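Local coordinates for putative uncharacterized protein TTHB187 (Thermus thermophilus HB8, PDB 3SK9) that cuts single-stranded DNA with its metal-dependent HD nuclease domain, the N-terminal part of the Cas3 nuclease-helicase of CRISPR immunity, at residues W56-L70 / E175-P187. Residues are numbered along the deposited sequence; the frame is centred on the assembly and turned at random.
Sequences WGLPEEGALAWAAAL and EEVFRRLGAPLPP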
# COMPACT_ATOMS: atom_id res chain seq x y z
N TRP A 56 1.54 8.06 15.23
CA TRP A 56 1.89 6.65 15.48
C TRP A 56 2.79 6.41 16.71
O TRP A 56 3.16 5.27 16.99
CB TRP A 56 2.50 6.06 14.20
CG TRP A 56 1.49 6.19 13.08
CD1 TRP A 56 1.58 6.97 11.95
CD2 TRP A 56 0.21 5.55 13.02
NE1 TRP A 56 0.42 6.84 11.19
CE2 TRP A 56 -0.43 5.98 11.84
CE3 TRP A 56 -0.43 4.63 13.84
CZ2 TRP A 56 -1.72 5.51 11.47
CZ3 TRP A 56 -1.70 4.17 13.48
CH2 TRP A 56 -2.33 4.62 12.32
N GLY A 57 3.12 7.48 17.43
CA GLY A 57 3.99 7.37 18.59
C GLY A 57 5.36 6.79 18.28
O GLY A 57 5.94 6.04 19.09
N LEU A 58 5.90 7.15 17.12
CA LEU A 58 7.23 6.67 16.71
C LEU A 58 8.14 7.85 16.38
O LEU A 58 7.65 8.91 15.95
CB LEU A 58 7.14 5.78 15.46
CG LEU A 58 6.49 4.39 15.59
CD1 LEU A 58 6.10 3.81 14.20
CD2 LEU A 58 7.45 3.47 16.33
N PRO A 59 9.46 7.67 16.56
CA PRO A 59 10.39 8.63 15.97
C PRO A 59 10.06 8.80 14.50
O PRO A 59 9.60 7.86 13.83
CB PRO A 59 11.76 7.94 16.13
CG PRO A 59 11.58 7.01 17.26
CD PRO A 59 10.16 6.51 17.14
N GLU A 60 10.26 10.00 14.00
CA GLU A 60 9.89 10.32 12.64
C GLU A 60 10.34 9.28 11.60
O GLU A 60 9.53 8.87 10.76
CB GLU A 60 10.45 11.69 12.28
CG GLU A 60 9.76 12.26 11.07
CD GLU A 60 10.17 13.68 10.82
OE1 GLU A 60 9.70 14.58 11.58
OE2 GLU A 60 10.95 13.88 9.87
N GLU A 61 11.60 8.86 11.64
CA GLU A 61 12.11 7.90 10.69
C GLU A 61 11.34 6.55 10.70
O GLU A 61 11.07 5.98 9.64
CB GLU A 61 13.59 7.68 10.93
CG GLU A 61 14.24 6.78 9.91
CD GLU A 61 15.74 6.99 9.85
OE1 GLU A 61 16.47 5.99 9.65
OE2 GLU A 61 16.17 8.16 10.01
N GLY A 62 11.00 6.05 11.90
CA GLY A 62 10.22 4.83 12.02
C GLY A 62 8.78 5.07 11.59
O GLY A 62 8.16 4.19 10.99
N ALA A 63 8.25 6.26 11.88
CA ALA A 63 6.86 6.58 11.53
C ALA A 63 6.67 6.55 10.00
O ALA A 63 5.68 6.01 9.49
CB ALA A 63 6.47 7.90 12.08
N LEU A 64 7.63 7.12 9.27
CA LEU A 64 7.50 7.17 7.81
C LEU A 64 7.68 5.76 7.19
O LEU A 64 6.98 5.40 6.24
CB LEU A 64 8.48 8.16 7.19
CG LEU A 64 8.47 9.59 7.76
CD1 LEU A 64 9.46 10.45 6.94
CD2 LEU A 64 7.08 10.24 7.81
N ALA A 65 8.59 4.97 7.74
CA ALA A 65 8.75 3.60 7.27
C ALA A 65 7.49 2.76 7.52
O ALA A 65 7.11 1.98 6.65
CB ALA A 65 9.98 2.93 7.93
N TRP A 66 6.90 2.88 8.72
CA TRP A 66 5.60 2.25 9.04
C TRP A 66 4.50 2.64 8.03
O TRP A 66 3.78 1.78 7.45
CB TRP A 66 5.19 2.64 10.47
CG TRP A 66 3.72 2.50 10.79
CD1 TRP A 66 2.80 3.52 11.01
CD2 TRP A 66 3.00 1.27 10.97
NE1 TRP A 66 1.57 2.99 11.28
CE2 TRP A 66 1.66 1.62 11.25
CE3 TRP A 66 3.35 -0.08 10.91
CZ2 TRP A 66 0.67 0.65 11.51
CZ3 TRP A 66 2.37 -1.04 11.16
CH2 TRP A 66 1.04 -0.67 11.44
N ALA A 67 4.37 3.94 7.78
CA ALA A 67 3.33 4.42 6.88
C ALA A 67 3.59 3.96 5.45
O ALA A 67 2.65 3.57 4.72
CB ALA A 67 3.22 5.98 6.94
N ALA A 68 4.84 4.00 5.02
CA ALA A 68 5.17 3.53 3.66
C ALA A 68 4.83 2.06 3.45
O ALA A 68 4.36 1.67 2.39
CB ALA A 68 6.71 3.78 3.35
N ALA A 69 5.17 1.23 4.42
CA ALA A 69 4.91 -0.22 4.34
C ALA A 69 3.39 -0.49 4.30
O ALA A 69 2.91 -1.34 3.54
CB ALA A 69 5.50 -0.91 5.55
N LEU A 70 2.65 0.24 5.12
CA LEU A 70 1.19 0.06 5.14
C LEU A 70 0.64 0.37 3.76
O LEU A 70 -0.22 -0.33 3.23
CB LEU A 70 0.55 1.03 6.13
CG LEU A 70 0.37 0.68 7.59
CD1 LEU A 70 -0.25 1.93 8.30
CD2 LEU A 70 -0.51 -0.59 7.75
N GLU A 175 4.63 -9.72 5.13
CA GLU A 175 5.87 -9.81 5.86
C GLU A 175 7.04 -9.35 4.97
O GLU A 175 7.94 -8.66 5.42
CB GLU A 175 6.04 -11.27 6.35
CG GLU A 175 7.05 -11.46 7.41
CD GLU A 175 6.76 -10.68 8.68
OE1 GLU A 175 5.57 -10.52 9.07
OE2 GLU A 175 7.76 -10.22 9.27
N GLU A 176 7.02 -9.69 3.68
CA GLU A 176 8.11 -9.26 2.80
C GLU A 176 8.24 -7.73 2.66
O GLU A 176 9.33 -7.21 2.60
CB GLU A 176 7.94 -9.92 1.43
CG GLU A 176 9.07 -9.71 0.47
CD GLU A 176 10.28 -10.63 0.72
OE1 GLU A 176 10.31 -11.40 1.70
OE2 GLU A 176 11.23 -10.58 -0.07
N VAL A 177 7.12 -7.04 2.53
CA VAL A 177 7.10 -5.59 2.44
C VAL A 177 7.57 -4.98 3.76
O VAL A 177 8.47 -4.17 3.76
CB VAL A 177 5.70 -5.10 2.09
CG1 VAL A 177 5.64 -3.56 2.15
CG2 VAL A 177 5.32 -5.60 0.66
N PHE A 178 6.98 -5.39 4.89
CA PHE A 178 7.40 -4.83 6.19
C PHE A 178 8.88 -5.04 6.45
O PHE A 178 9.60 -4.14 6.91
CB PHE A 178 6.57 -5.42 7.33
CG PHE A 178 5.29 -4.69 7.56
CD1 PHE A 178 5.11 -3.91 8.69
CD2 PHE A 178 4.30 -4.68 6.59
CE1 PHE A 178 3.94 -3.19 8.88
CE2 PHE A 178 3.11 -3.95 6.79
CZ PHE A 178 2.93 -3.23 7.93
N ARG A 179 9.36 -6.23 6.13
CA ARG A 179 10.78 -6.52 6.32
C ARG A 179 11.70 -5.69 5.42
O ARG A 179 12.70 -5.15 5.87
CB ARG A 179 11.05 -8.01 6.11
CG ARG A 179 12.51 -8.39 6.34
CD ARG A 179 12.70 -9.91 6.34
NE ARG A 179 11.96 -10.57 5.26
CZ ARG A 179 10.86 -11.29 5.45
NH1 ARG A 179 10.36 -11.46 6.67
NH2 ARG A 179 10.25 -11.87 4.43
N ARG A 180 11.35 -5.58 4.14
CA ARG A 180 12.12 -4.77 3.20
C ARG A 180 12.20 -3.27 3.57
O ARG A 180 13.22 -2.65 3.34
CB ARG A 180 11.56 -4.83 1.76
CG ARG A 180 11.52 -6.14 1.13
CD ARG A 180 12.86 -6.45 0.60
NE ARG A 180 12.61 -7.64 -0.14
CZ ARG A 180 12.60 -7.79 -1.46
NH1 ARG A 180 13.06 -6.90 -2.34
NH2 ARG A 180 12.20 -8.97 -1.85
N LEU A 181 11.11 -2.72 4.09
CA LEU A 181 11.02 -1.30 4.48
C LEU A 181 11.58 -1.03 5.86
O LEU A 181 11.78 0.13 6.23
CB LEU A 181 9.56 -0.83 4.50
CG LEU A 181 9.04 -0.30 3.16
CD1 LEU A 181 9.59 1.08 2.82
CD2 LEU A 181 9.33 -1.29 2.03
N GLY A 182 11.80 -2.08 6.64
CA GLY A 182 12.33 -1.93 7.99
C GLY A 182 11.31 -1.26 8.89
O GLY A 182 11.67 -0.53 9.80
N ALA A 183 10.02 -1.53 8.63
CA ALA A 183 8.92 -0.91 9.36
C ALA A 183 8.78 -1.44 10.78
O ALA A 183 8.66 -2.64 10.94
CB ALA A 183 7.62 -1.16 8.61
N PRO A 184 8.76 -0.55 11.78
CA PRO A 184 8.42 -0.92 13.16
C PRO A 184 6.89 -0.88 13.41
O PRO A 184 6.19 -0.14 12.76
CB PRO A 184 9.09 0.20 13.96
CG PRO A 184 8.86 1.45 13.03
CD PRO A 184 8.99 0.91 11.63
N LEU A 185 6.41 -1.62 14.39
CA LEU A 185 5.01 -1.49 14.83
C LEU A 185 4.87 -0.32 15.80
O LEU A 185 5.72 -0.09 16.66
CB LEU A 185 4.55 -2.78 15.51
CG LEU A 185 3.05 -2.88 15.85
CD1 LEU A 185 2.26 -3.27 14.58
CD2 LEU A 185 2.78 -3.88 17.03
N PRO A 186 3.77 0.43 15.68
CA PRO A 186 3.53 1.52 16.65
C PRO A 186 3.32 0.97 18.06
O PRO A 186 2.73 -0.08 18.21
CB PRO A 186 2.23 2.15 16.16
CG PRO A 186 2.22 1.83 14.68
CD PRO A 186 2.84 0.47 14.55
N PRO A 187 3.76 1.70 19.08
CA PRO A 187 3.52 1.30 20.48
C PRO A 187 2.04 1.30 20.86
O PRO A 187 1.25 1.99 20.18
CB PRO A 187 4.28 2.37 21.29
CG PRO A 187 5.23 2.99 20.34
CD PRO A 187 4.57 2.92 18.98
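Trp66 and Ala69, about one turn apart on helix 60-70, meet Pro186 and Phe178 in the mainly helical HD domain of Cas3, a worked example of a helix pair extended by a proline-rich loop. The short helical segments run nearly antiparallel, at 153°, with axes 9.2 Å apart at closest approach. A Schellman motif with Gly182 as its C-prime residue ends helix 175-181, and the chain from Ala183 to Pro187 then continues along the other helix back to the turn before it.

Trp66 carries the largest share of its own segment's burial. Its CG lies anti to the backbone N (chi1 160°), which lays the indole against the loop. Pro186 CD sits 3.5 Å from the centroid of the six-membered ring, almost exactly on its normal, a CH-pi contact; Leu70 CD1 covers the opposite face, offset toward the rim. The indole's NE1 in turn stands over the centre of the Trp56 ring, 3.4 Å above its plane. At the far side of the indole, Trp66 CZ3 meets the edge of Phe178 near its plane, the two rings inclined at 70° in an oblique pair.

The Phe178 face receives Ala69 CB, 4.0 Å from the ring centroid in a second CH-pi contact. The same methyl also touches Ala183 CB, a close approach consistent with the small side chains at both positions, just after the Schellman motif ends the helix. Beyond this interface, Val177 rests on Met30 of helix 26-43, and the side chain of Leu70 is about 9 Å from that of His74, a ligand of the divalent metal.

No hydrogen bond crosses between the segments, and the buried Pro184 O has no polar partner: Trp66 CE3 lies 3.4 Å from Pro184 O.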